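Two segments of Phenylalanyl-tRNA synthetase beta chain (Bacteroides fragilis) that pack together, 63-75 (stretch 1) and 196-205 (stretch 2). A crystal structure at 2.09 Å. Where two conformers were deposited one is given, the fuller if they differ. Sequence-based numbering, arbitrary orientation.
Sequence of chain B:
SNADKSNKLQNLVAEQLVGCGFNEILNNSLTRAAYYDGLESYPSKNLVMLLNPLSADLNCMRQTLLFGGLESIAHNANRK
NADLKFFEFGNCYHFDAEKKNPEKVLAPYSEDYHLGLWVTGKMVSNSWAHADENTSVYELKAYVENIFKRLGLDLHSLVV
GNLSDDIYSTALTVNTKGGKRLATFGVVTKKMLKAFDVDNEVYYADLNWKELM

Stretch 1 (63-75) QTLLFGGLESIAH
Stretch 2, residues 196-205: FDVDNEVYYA

A helix that runs through Ala74 to His75 (phi/psi near -60/-45) packs across a strand that begins at Asn200 and continues past Ala205, and the loop before it. Asp197 is left-handed (64/36), Val198 extended (-105/123), and Val202 to Ala205 lie near -125/135. The axes run roughly antiparallel, at 147°, and approach to 10.4 Å; CA atoms pair as Leu66–Tyr204 (7.7 Å), Leu70–Phe196 (6.4 Å) and Ala74–Val198 (5.3 Å). No direct hydrogen bond joins the stretches, which bury 568 Å² through largely apolar contacts.

Extended Thr64 (-137/151, chi1 t) caps the helix: its OG1 accepts from Leu66 N at 3.1 Å. One water, 2.7 Å from both Thr64 OG1 and Tyr204 OH, bridges the two hydroxyls. Leu66 (t, p) lays CD1 over the Tyr204 ring (chi1 t, chi2 68°), 3.6 Å from its centroid. Flat Phe67 (m, chi2 -57°) meets flat Phe196 (m, chi2 -94°) rim to rim, Phe67 CD1 to Phe196 CZ 3.4 Å, with planes 7° apart.

Branched, apolar Leu70 (m, t) reaches two partners: Leu70 CD1 covers a face of Phe196, 3.6 Å from Phe196 CD2, while Leu70 CD2 lies 4.2 Å from Val202 CG1. Glu71 (m, t) brings its aliphatic CG to the Phe196 edge, 3.9 Å from Phe196 CE1. Ile73 (m, t), likewise branched, sets CG2 3.7 Å from Val198 CG1 and CD1 3.9 Å from Val202 CG1; both compact valines are t. Small Ala74 permits close backbone approach, its CB 3.5 Å from Phe196 O.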

# COMPACT_ATOMS: atom_id res chain seq x y z
N GLN B 63 -7.65 -32.33 -15.57
CA GLN B 63 -7.24 -31.82 -16.87
C GLN B 63 -7.02 -30.32 -16.80
O GLN B 63 -6.28 -29.77 -17.61
CB GLN B 63 -8.33 -32.11 -17.90
CG GLN B 63 -7.80 -32.52 -19.23
CD GLN B 63 -8.90 -32.83 -20.26
OE1 GLN B 63 -9.93 -33.47 -19.96
NE2 GLN B 63 -8.65 -32.39 -21.48
N THR B 64 -7.71 -29.66 -15.86
CA THR B 64 -7.60 -28.22 -15.69
C THR B 64 -7.51 -27.92 -14.20
O THR B 64 -8.08 -28.66 -13.37
CB THR B 64 -8.84 -27.45 -16.30
OG1 THR B 64 -8.72 -26.05 -16.07
CG2 THR B 64 -10.18 -27.94 -15.73
N LEU B 65 -6.84 -26.82 -13.86
CA LEU B 65 -6.90 -26.29 -12.50
C LEU B 65 -8.22 -25.67 -12.10
O LEU B 65 -8.52 -25.51 -10.90
CB LEU B 65 -5.81 -25.23 -12.30
CG LEU B 65 -4.35 -25.72 -12.43
CD1 LEU B 65 -3.45 -24.59 -12.06
CD2 LEU B 65 -4.12 -26.90 -11.54
N LEU B 66 -9.02 -25.27 -13.07
CA LEU B 66 -10.17 -24.41 -12.78
C LEU B 66 -11.02 -24.89 -11.62
O LEU B 66 -11.31 -24.13 -10.66
CB LEU B 66 -11.06 -24.31 -14.01
CG LEU B 66 -12.40 -23.62 -13.82
CD1 LEU B 66 -12.20 -22.16 -13.47
CD2 LEU B 66 -13.19 -23.75 -15.10
N PHE B 67 -11.47 -26.15 -11.71
CA PHE B 67 -12.51 -26.64 -10.80
C PHE B 67 -12.10 -26.66 -9.33
O PHE B 67 -12.89 -26.30 -8.46
CB PHE B 67 -13.02 -28.00 -11.25
CG PHE B 67 -13.54 -28.01 -12.66
CD1 PHE B 67 -14.56 -27.14 -13.03
CD2 PHE B 67 -13.04 -28.88 -13.60
CE1 PHE B 67 -15.06 -27.16 -14.33
CE2 PHE B 67 -13.53 -28.91 -14.90
CZ PHE B 67 -14.53 -28.05 -15.27
N GLY B 68 -10.86 -27.05 -9.06
CA GLY B 68 -10.38 -27.01 -7.71
C GLY B 68 -10.46 -25.62 -7.12
O GLY B 68 -10.81 -25.45 -5.96
N GLY B 69 -10.11 -24.61 -7.92
CA GLY B 69 -10.22 -23.22 -7.48
C GLY B 69 -11.66 -22.80 -7.20
O GLY B 69 -11.91 -22.04 -6.28
N LEU B 70 -12.61 -23.30 -7.99
CA LEU B 70 -14.02 -22.98 -7.75
C LEU B 70 -14.49 -23.63 -6.46
O LEU B 70 -15.23 -23.01 -5.73
CB LEU B 70 -14.93 -23.38 -8.92
CG LEU B 70 -14.73 -22.66 -10.25
CD1 LEU B 70 -15.70 -23.23 -11.27
CD2 LEU B 70 -14.88 -21.14 -10.15
N GLU B 71 -14.06 -24.86 -6.19
CA GLU B 71 -14.30 -25.51 -4.90
C GLU B 71 -13.74 -24.69 -3.73
O GLU B 71 -14.42 -24.48 -2.72
CB GLU B 71 -13.71 -26.91 -4.86
CG GLU B 71 -14.35 -27.93 -5.78
CD GLU B 71 -13.49 -29.19 -5.94
OE1 GLU B 71 -12.35 -29.18 -5.44
OE2 GLU B 71 -13.94 -30.19 -6.54
N SER B 72 -12.50 -24.20 -3.89
CA SER B 72 -11.83 -23.38 -2.87
C SER B 72 -12.59 -22.09 -2.61
O SER B 72 -12.72 -21.68 -1.47
CB SER B 72 -10.39 -23.05 -3.28
OG SER B 72 -9.58 -24.21 -3.39
N ILE B 73 -13.08 -21.44 -3.67
CA ILE B 73 -13.85 -20.19 -3.53
C ILE B 73 -15.13 -20.48 -2.75
O ILE B 73 -15.46 -19.76 -1.79
CB ILE B 73 -14.16 -19.51 -4.89
CG1 ILE B 73 -12.92 -18.78 -5.42
CG2 ILE B 73 -15.30 -18.51 -4.73
CD1 ILE B 73 -12.96 -18.52 -6.92
N ALA B 74 -15.82 -21.55 -3.15
CA ALA B 74 -16.99 -22.05 -2.43
C ALA B 74 -16.73 -22.28 -0.93
O ALA B 74 -17.52 -21.81 -0.10
CB ALA B 74 -17.51 -23.33 -3.09
N HIS B 75 -15.63 -22.96 -0.57
CA HIS B 75 -15.26 -23.19 0.84
C HIS B 75 -14.72 -21.94 1.61
O HIS B 75 -14.64 -21.96 2.85
CB HIS B 75 -14.30 -24.40 0.98
N PHE B 196 -21.10 -24.76 -9.07
CA PHE B 196 -20.13 -24.87 -7.97
C PHE B 196 -20.51 -24.19 -6.65
O PHE B 196 -19.71 -24.19 -5.71
CB PHE B 196 -18.73 -24.44 -8.42
CG PHE B 196 -17.97 -25.53 -9.12
CD1 PHE B 196 -17.10 -26.36 -8.41
CD2 PHE B 196 -18.16 -25.75 -10.47
CE1 PHE B 196 -16.43 -27.38 -9.05
CE2 PHE B 196 -17.51 -26.78 -11.13
CZ PHE B 196 -16.64 -27.60 -10.42
N ASP B 197 -21.73 -23.65 -6.57
CA ASP B 197 -22.19 -22.95 -5.36
C ASP B 197 -21.37 -21.69 -5.09
O ASP B 197 -21.10 -21.36 -3.94
CB ASP B 197 -22.12 -23.85 -4.11
CG ASP B 197 -23.10 -24.99 -4.14
OD1 ASP B 197 -24.04 -24.97 -4.97
OD2 ASP B 197 -22.94 -25.90 -3.29
N VAL B 198 -20.97 -21.00 -6.15
CA VAL B 198 -20.19 -19.78 -6.01
C VAL B 198 -21.14 -18.63 -6.32
O VAL B 198 -21.71 -18.59 -7.40
CB VAL B 198 -18.99 -19.80 -6.98
CG1 VAL B 198 -18.23 -18.50 -6.91
CG2 VAL B 198 -18.08 -21.01 -6.65
N ASP B 199 -21.30 -17.70 -5.37
CA ASP B 199 -22.32 -16.67 -5.63
C ASP B 199 -21.75 -15.30 -5.95
O ASP B 199 -22.48 -14.33 -6.06
CB ASP B 199 -23.36 -16.59 -4.48
CG ASP B 199 -24.80 -16.29 -4.96
OD1 ASP B 199 -25.58 -17.25 -5.16
OD2 ASP B 199 -25.15 -15.10 -5.12
N ASN B 200 -20.45 -15.26 -6.25
CA ASN B 200 -19.79 -14.06 -6.77
C ASN B 200 -19.23 -14.35 -8.14
O ASN B 200 -18.95 -15.50 -8.48
CB ASN B 200 -18.66 -13.59 -5.83
CG ASN B 200 -19.18 -13.03 -4.50
OD1 ASN B 200 -19.28 -11.81 -4.30
ND2 ASN B 200 -19.52 -13.93 -3.59
N GLU B 201 -19.06 -13.32 -8.94
CA GLU B 201 -18.38 -13.51 -10.21
C GLU B 201 -16.93 -13.90 -10.00
O GLU B 201 -16.32 -13.49 -8.99
CB GLU B 201 -18.45 -12.25 -11.05
CG GLU B 201 -19.87 -11.84 -11.40
CD GLU B 201 -19.89 -10.69 -12.36
OE1 GLU B 201 -18.80 -10.19 -12.72
OE2 GLU B 201 -21.01 -10.28 -12.76
N VAL B 202 -16.39 -14.67 -10.95
CA VAL B 202 -15.03 -15.19 -10.87
C VAL B 202 -14.28 -14.89 -12.16
O VAL B 202 -14.77 -15.18 -13.25
CB VAL B 202 -14.98 -16.72 -10.60
CG1 VAL B 202 -13.46 -17.24 -10.53
CG2 VAL B 202 -15.66 -17.04 -9.30
N TYR B 203 -13.12 -14.29 -12.03
CA TYR B 203 -12.26 -14.01 -13.18
C TYR B 203 -11.10 -14.95 -13.00
O TYR B 203 -10.52 -15.02 -11.92
CB TYR B 203 -11.85 -12.53 -13.20
CG TYR B 203 -13.03 -11.68 -12.85
CD1 TYR B 203 -13.00 -10.81 -11.77
CD2 TYR B 203 -14.24 -11.82 -13.56
CE1 TYR B 203 -14.12 -10.07 -11.42
CE2 TYR B 203 -15.35 -11.08 -13.22
CZ TYR B 203 -15.29 -10.22 -12.15
OH TYR B 203 -16.40 -9.51 -11.82
N TYR B 204 -10.82 -15.71 -14.06
CA TYR B 204 -9.92 -16.84 -13.98
C TYR B 204 -8.89 -16.75 -15.09
O TYR B 204 -9.24 -16.46 -16.24
CB TYR B 204 -10.73 -18.16 -14.13
CG TYR B 204 -9.89 -19.38 -14.34
CD1 TYR B 204 -9.07 -19.87 -13.32
CD2 TYR B 204 -9.92 -20.08 -15.55
CE1 TYR B 204 -8.30 -20.99 -13.50
CE2 TYR B 204 -9.16 -21.21 -15.74
CZ TYR B 204 -8.34 -21.66 -14.72
OH TYR B 204 -7.58 -22.80 -14.89
N ALA B 205 -7.64 -17.02 -14.75
CA ALA B 205 -6.55 -17.08 -15.74
C ALA B 205 -5.84 -18.42 -15.66
O ALA B 205 -5.61 -18.95 -14.56
CB ALA B 205 -5.54 -15.91 -15.54
O HOH W 1 -7.77 -23.87 -17.40